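Local structure of putative acetyl-CoA acetyltransferase (Thermus thermophilus, 1ULQ) at residues Gly54-Ala59 with Gly115-Ser120. The protein probably acts as a thiolase, an acetyl-CoA C-acyltransferase that transfers acyl groups to and from coenzyme A in lipid metabolism. Numbering follows the deposited sequence.
Sequences GCANQA and GVESMS
Glu117 reaches across to the backbone of Ala56, and with the backbone bond from Val116 to Gly54 this makes up the polar part of the contact. The backbone bond runs from Val116 N to Gly54 O at 3.0 Å and is nearly straight, with 165° at the hydrogen. It belongs to the parallel bridge between Gly54 and Gly115, whose CA atoms lie 4.2 Å apart, and Gly115 CA adds a CA-H...O contact to the same carbonyl oxygen. Glycine at both places leaves one face of the sheet without side chains at this bridge. Two residues further on, at Ala56, the partner is a carboxylate in place of a strand backbone: Ala56 N donates to Glu117 OE1 at 2.7 Å, on the syn lone pair. CG of Glu117 stands anti to the backbone N (chi1 -164°), and the bend at chi2, 70°, turns CD toward the loop. Strands 50-54 and 110-118 are neighbours in the mixed sheet of the thiolase fold, and the loop leaving the first brings Ala56 to about 7 Å, side chain to side chain, from Cys89, the predicted nucleophile. Gly359 N, at the start of helix 358-375, also donates to OE1, so the buried carboxylate oxygen ties loop and helix together. An alanine in place of Glu117 would probably leave the amides of Ala56 and Gly359 without their shared acceptor and let the loop shift. Within the loop, Gln58 NE2 donates to Cys55 O at 2.9 Å, a bond that spans three residues; a long side chain ending in an amide suits this reach back. Packing contacts complete the arrangement. The small methyl of Ala56 lies beside Glu117 OE1 and also touches Leu358, while Cys55 SG lies 3.8 Å from Val116 O. Val116, branched at CB as suits a strand, packs its side chain on Leu29 and Leu30 of helix 26-41.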
loop_
_atom_site.group_PDB
_atom_site.type_symbol
_atom_site.label_atom_id
_atom_site.label_comp_id
_atom_site.label_asym_id
_atom_site.label_seq_id
_atom_site.Cartn_x
_atom_site.Cartn_y
_atom_site.Cartn_z
ATOM N N GLY C 54 -11.769 3.279 25.419
ATOM C CA GLY C 54 -10.516 2.591 25.164
ATOM C C GLY C 54 -10.466 1.989 23.775
ATOM O O GLY C 54 -11.437 1.386 23.318
ATOM N N CYS C 55 -9.332 2.154 23.101
ATOM C CA CYS C 55 -9.157 1.635 21.755
ATOM C C CYS C 55 -7.677 1.317 21.522
ATOM O O CYS C 55 -6.825 2.203 21.568
ATOM C CB CYS C 55 -9.648 2.664 20.749
ATOM S SG CYS C 55 -9.782 2.020 19.093
ATOM N N ALA C 56 -7.387 0.046 21.258
ATOM C CA ALA C 56 -6.024 -0.427 21.064
ATOM C C ALA C 56 -5.355 -0.036 19.764
ATOM O O ALA C 56 -4.124 -0.023 19.670
ATOM C CB ALA C 56 -5.987 -1.938 21.209
ATOM N N ASN C 57 -6.151 0.275 18.755
ATOM C CA ASN C 57 -5.597 0.644 17.457
ATOM C C ASN C 57 -6.431 1.765 16.878
ATOM O O ASN C 57 -7.539 1.526 16.407
ATOM C CB ASN C 57 -5.637 -0.581 16.536
ATOM C CG ASN C 57 -5.845 -0.223 15.079
ATOM O OD1 ASN C 57 -6.447 -0.991 14.334
ATOM N ND2 ASN C 57 -5.340 0.931 14.665
ATOM N N GLN C 58 -5.919 2.983 16.884
ATOM C CA GLN C 58 -6.728 4.063 16.363
ATOM C C GLN C 58 -6.278 4.562 15.011
ATOM O O GLN C 58 -6.324 5.756 14.748
ATOM C CB GLN C 58 -6.742 5.194 17.374
ATOM C CG GLN C 58 -7.323 4.773 18.701
ATOM C CD GLN C 58 -6.808 5.625 19.827
ATOM O OE1 GLN C 58 -6.693 6.833 19.681
ATOM N NE2 GLN C 58 -6.496 5.004 20.961
ATOM N N ALA C 59 -5.885 3.641 14.139
ATOM C CA ALA C 59 -5.388 3.998 12.812
ATOM C C ALA C 59 -6.422 4.040 11.676
ATOM O O ALA C 59 -6.222 4.742 10.680
ATOM C CB ALA C 59 -4.246 3.058 12.438
ATOM N N GLY C 115 -15.377 1.414 25.702
ATOM C CA GLY C 115 -14.334 0.888 24.850
ATOM C C GLY C 115 -14.902 0.275 23.591
ATOM O O GLY C 115 -16.051 -0.164 23.571
ATOM N N VAL C 116 -14.091 0.262 22.536
ATOM C CA VAL C 116 -14.483 -0.310 21.249
ATOM C C VAL C 116 -13.254 -0.860 20.536
ATOM O O VAL C 116 -12.131 -0.429 20.791
ATOM C CB VAL C 116 -15.167 0.748 20.325
ATOM C CG1 VAL C 116 -14.205 1.887 20.021
ATOM C CG2 VAL C 116 -15.641 0.086 19.025
ATOM N N GLU C 117 -13.469 -1.827 19.656
ATOM C CA GLU C 117 -12.375 -2.406 18.894
ATOM C C GLU C 117 -12.950 -3.191 17.741
ATOM O O GLU C 117 -13.709 -4.138 17.952
ATOM C CB GLU C 117 -11.523 -3.341 19.760
ATOM C CG GLU C 117 -10.158 -3.679 19.159
ATOM C CD GLU C 117 -9.214 -2.487 19.158
ATOM O OE1 GLU C 117 -8.915 -1.978 20.253
ATOM O OE2 GLU C 117 -8.773 -2.045 18.072
ATOM N N SER C 118 -12.616 -2.775 16.524
ATOM C CA SER C 118 -13.071 -3.483 15.333
ATOM C C SER C 118 -11.837 -4.133 14.709
ATOM O O SER C 118 -11.216 -3.571 13.806
ATOM C CB SER C 118 -13.705 -2.520 14.330
ATOM O OG SER C 118 -13.813 -3.122 13.045
ATOM N N MET C 119 -11.482 -5.316 15.193
ATOM C CA MET C 119 -10.310 -6.007 14.692
ATOM C C MET C 119 -10.455 -6.435 13.237
ATOM O O MET C 119 -9.465 -6.667 12.549
ATOM C CB MET C 119 -10.018 -7.208 15.592
ATOM C CG MET C 119 -9.780 -6.801 17.032
ATOM S SD MET C 119 -9.228 -8.122 18.087
ATOM C CE MET C 119 -7.471 -8.009 17.891
ATOM N N SER C 120 -11.695 -6.519 12.771
ATOM C CA SER C 120 -11.990 -6.925 11.405
ATOM C C SER C 120 -11.621 -5.852 10.387
ATOM O O SER C 120 -11.130 -6.156 9.300
ATOM C CB SER C 120 -13.483 -7.239 11.265
ATOM O OG SER C 120 -13.919 -8.190 12.224
#